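Local atomic coordinates of FMN-binding protein (Syntrophomonas wolfei subsp. wolfei, PDB entry 3IN6), a protein that binds flavin mononucleotide as a small flavoprotein whose biological role is not established. Residues Val100-Asp105 against Leu133-Val138. Numbering follows the deposited sequence.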
loop_
_atom_site.group_PDB
_atom_site.type_symbol
_atom_site.label_atom_id
_atom_site.label_comp_id
_atom_site.label_asym_id
_atom_site.label_seq_id
_atom_site.Cartn_x
_atom_site.Cartn_y
_atom_site.Cartn_z
ATOM N N VAL A 100 -9.841 -7.083 1.617
ATOM C CA VAL A 100 -9.992 -8.407 2.154
ATOM C C VAL A 100 -10.164 -8.484 3.679
ATOM O O VAL A 100 -9.887 -7.548 4.414
ATOM C CB VAL A 100 -8.738 -9.249 1.805
ATOM C CG1 VAL A 100 -8.575 -9.446 0.274
ATOM C CG2 VAL A 100 -7.466 -8.592 2.402
ATOM N N GLU A 101 -10.599 -9.646 4.120
ATOM C CA GLU A 101 -10.675 -9.975 5.540
ATOM C C GLU A 101 -10.107 -11.372 5.714
ATOM O O GLU A 101 -10.440 -12.263 4.944
ATOM C CB GLU A 101 -12.102 -9.937 6.049
ATOM C CG GLU A 101 -12.694 -8.562 6.020
ATOM C CD GLU A 101 -14.101 -8.511 6.623
ATOM O OE1 GLU A 101 -14.663 -9.583 6.960
ATOM O OE2 GLU A 101 -14.633 -7.384 6.752
ATOM N N LEU A 102 -9.261 -11.568 6.723
ATOM C CA LEU A 102 -8.675 -12.883 6.966
ATOM C C LEU A 102 -9.729 -13.889 7.399
ATOM O O LEU A 102 -10.418 -13.675 8.372
ATOM C CB LEU A 102 -7.598 -12.808 8.035
ATOM C CG LEU A 102 -6.760 -14.078 8.242
ATOM C CD1 LEU A 102 -5.904 -14.388 7.002
ATOM C CD2 LEU A 102 -5.892 -13.889 9.458
ATOM N N SER A 103 -9.836 -14.996 6.680
ATOM C CA SER A 103 -10.784 -16.050 7.009
ATOM C C SER A 103 -10.135 -17.202 7.736
ATOM O O SER A 103 -10.737 -17.788 8.633
ATOM C CB SER A 103 -11.419 -16.617 5.752
ATOM O OG SER A 103 -12.188 -15.628 5.122
ATOM N N ALA A 104 -8.923 -17.548 7.324
ATOM C CA ALA A 104 -8.234 -18.694 7.893
ATOM C C ALA A 104 -6.725 -18.541 7.830
ATOM O O ALA A 104 -6.199 -17.852 6.973
ATOM C CB ALA A 104 -8.666 -19.961 7.165
ATOM N N ASP A 105 -6.064 -19.174 8.790
ATOM C CA ASP A 105 -4.622 -19.222 8.929
ATOM C C ASP A 105 -4.336 -20.718 9.065
ATOM O O ASP A 105 -4.523 -21.298 10.142
ATOM C CB ASP A 105 -4.228 -18.456 10.187
ATOM C CG ASP A 105 -2.754 -18.522 10.491
ATOM O OD1 ASP A 105 -1.992 -19.180 9.749
ATOM O OD2 ASP A 105 -2.359 -17.890 11.487
ATOM N N LEU A 133 -2.418 -18.161 4.351
ATOM C CA LEU A 133 -3.428 -17.227 4.785
ATOM C C LEU A 133 -4.568 -17.275 3.782
ATOM O O LEU A 133 -4.341 -17.177 2.576
ATOM C CB LEU A 133 -2.869 -15.804 4.899
ATOM C CG LEU A 133 -1.703 -15.621 5.867
ATOM C CD1 LEU A 133 -1.249 -14.182 5.811
ATOM C CD2 LEU A 133 -2.079 -16.053 7.293
ATOM N N VAL A 134 -5.791 -17.438 4.281
ATOM C CA VAL A 134 -6.945 -17.506 3.404
ATOM C C VAL A 134 -7.754 -16.250 3.603
ATOM O O VAL A 134 -8.187 -15.971 4.727
ATOM C CB VAL A 134 -7.802 -18.759 3.695
ATOM C CG1 VAL A 134 -8.925 -18.876 2.671
ATOM C CG2 VAL A 134 -6.912 -20.029 3.694
ATOM N N PHE A 135 -7.949 -15.484 2.531
ATOM C CA PHE A 135 -8.726 -14.243 2.613
ATOM C C PHE A 135 -10.066 -14.304 1.903
ATOM O O PHE A 135 -10.200 -14.946 0.886
ATOM C CB PHE A 135 -7.971 -13.048 2.014
ATOM C CG PHE A 135 -6.646 -12.758 2.661
ATOM C CD1 PHE A 135 -6.558 -11.880 3.726
ATOM C CD2 PHE A 135 -5.468 -13.309 2.146
ATOM C CE1 PHE A 135 -5.308 -11.585 4.312
ATOM C CE2 PHE A 135 -4.227 -13.019 2.716
ATOM C CZ PHE A 135 -4.152 -12.152 3.813
ATOM N N LYS A 136 -11.048 -13.600 2.460
ATOM C CA LYS A 136 -12.341 -13.422 1.821
ATOM C C LYS A 136 -12.279 -12.063 1.176
ATOM O O LYS A 136 -11.863 -11.088 1.825
ATOM C CB LYS A 136 -13.486 -13.460 2.844
ATOM C CG LYS A 136 -14.844 -13.020 2.277
ATOM C CD LYS A 136 -15.914 -12.959 3.389
ATOM C CE LYS A 136 -17.240 -12.393 2.872
ATOM N NZ LYS A 136 -18.273 -12.269 3.956
ATOM N N ILE A 137 -12.678 -11.991 -0.097
ATOM C CA ILE A 137 -12.684 -10.736 -0.829
ATOM C C ILE A 137 -13.953 -10.003 -0.453
ATOM O O ILE A 137 -15.047 -10.542 -0.573
ATOM C CB ILE A 137 -12.678 -10.916 -2.345
ATOM C CG1 ILE A 137 -11.382 -11.592 -2.826
ATOM C CG2 ILE A 137 -12.878 -9.563 -3.012
ATOM C CD1 ILE A 137 -11.395 -11.933 -4.254
ATOM N N VAL A 138 -13.799 -8.752 -0.054
ATOM C CA VAL A 138 -14.904 -7.937 0.437
ATOM C C VAL A 138 -15.337 -6.832 -0.540
ATOM O O VAL A 138 -16.507 -6.431 -0.557
ATOM C CB VAL A 138 -14.508 -7.382 1.828
ATOM C CG1 VAL A 138 -15.139 -6.051 2.117
ATOM C CG2 VAL A 138 -14.844 -8.426 2.912
#
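Leu102 lays its CD1 methyl over one face of the Phe135 ring, 4.3 Å from the ring centre and displaced toward the rim, a CH-pi contact. CG is anti to the backbone N (chi1 -171°), and chi2 of 66° then turns CD1 over the ring. CD1 also lies 4.0 Å from Leu133 CB. Val100 meets the same ring obliquely, with CG2 3.7 Å from Phe135 CD1. An alanine in place of Phe135 would probably leave Leu102 CD1 and Val100 CG2 without their shared ring and open a gap on this face of the sheet.

The strands run antiparallel. Glu101 and Lys136 form a hydrogen-bonded pair through both backbone N-H groups. Farther along, a classic beta bulge places Ser103 and Ala104 opposite Val134. Val134 O accepts from Ser103 N at 2.7 Å and from Ala104 N at 3.1 Å. Val134 N returns a bond to Ala104 O. The bulge shifts the register by one residue. On the face carrying Glu101 and Lys136, Ala104 CB packs 3.8 Å from Val134 CB. Near the end of segment 133-138, Glu101 CG touches Val138 CG2.

Asp105 lies beside Leu133, but its carboxylate is held by Tyr71, Lys75 and Asn131. Strands 92-106 and 131-141 are central neighbours in the antiparallel sheet, bordered by strands 79-87 and 59-64. Phe135 also meets Phe82 edge-to-face. Leu74 touches Leu102, Leu133 and Phe135, joining their face to helix 68-77, whose first turn holds the flavin-binding residues Lys69 and Thr70.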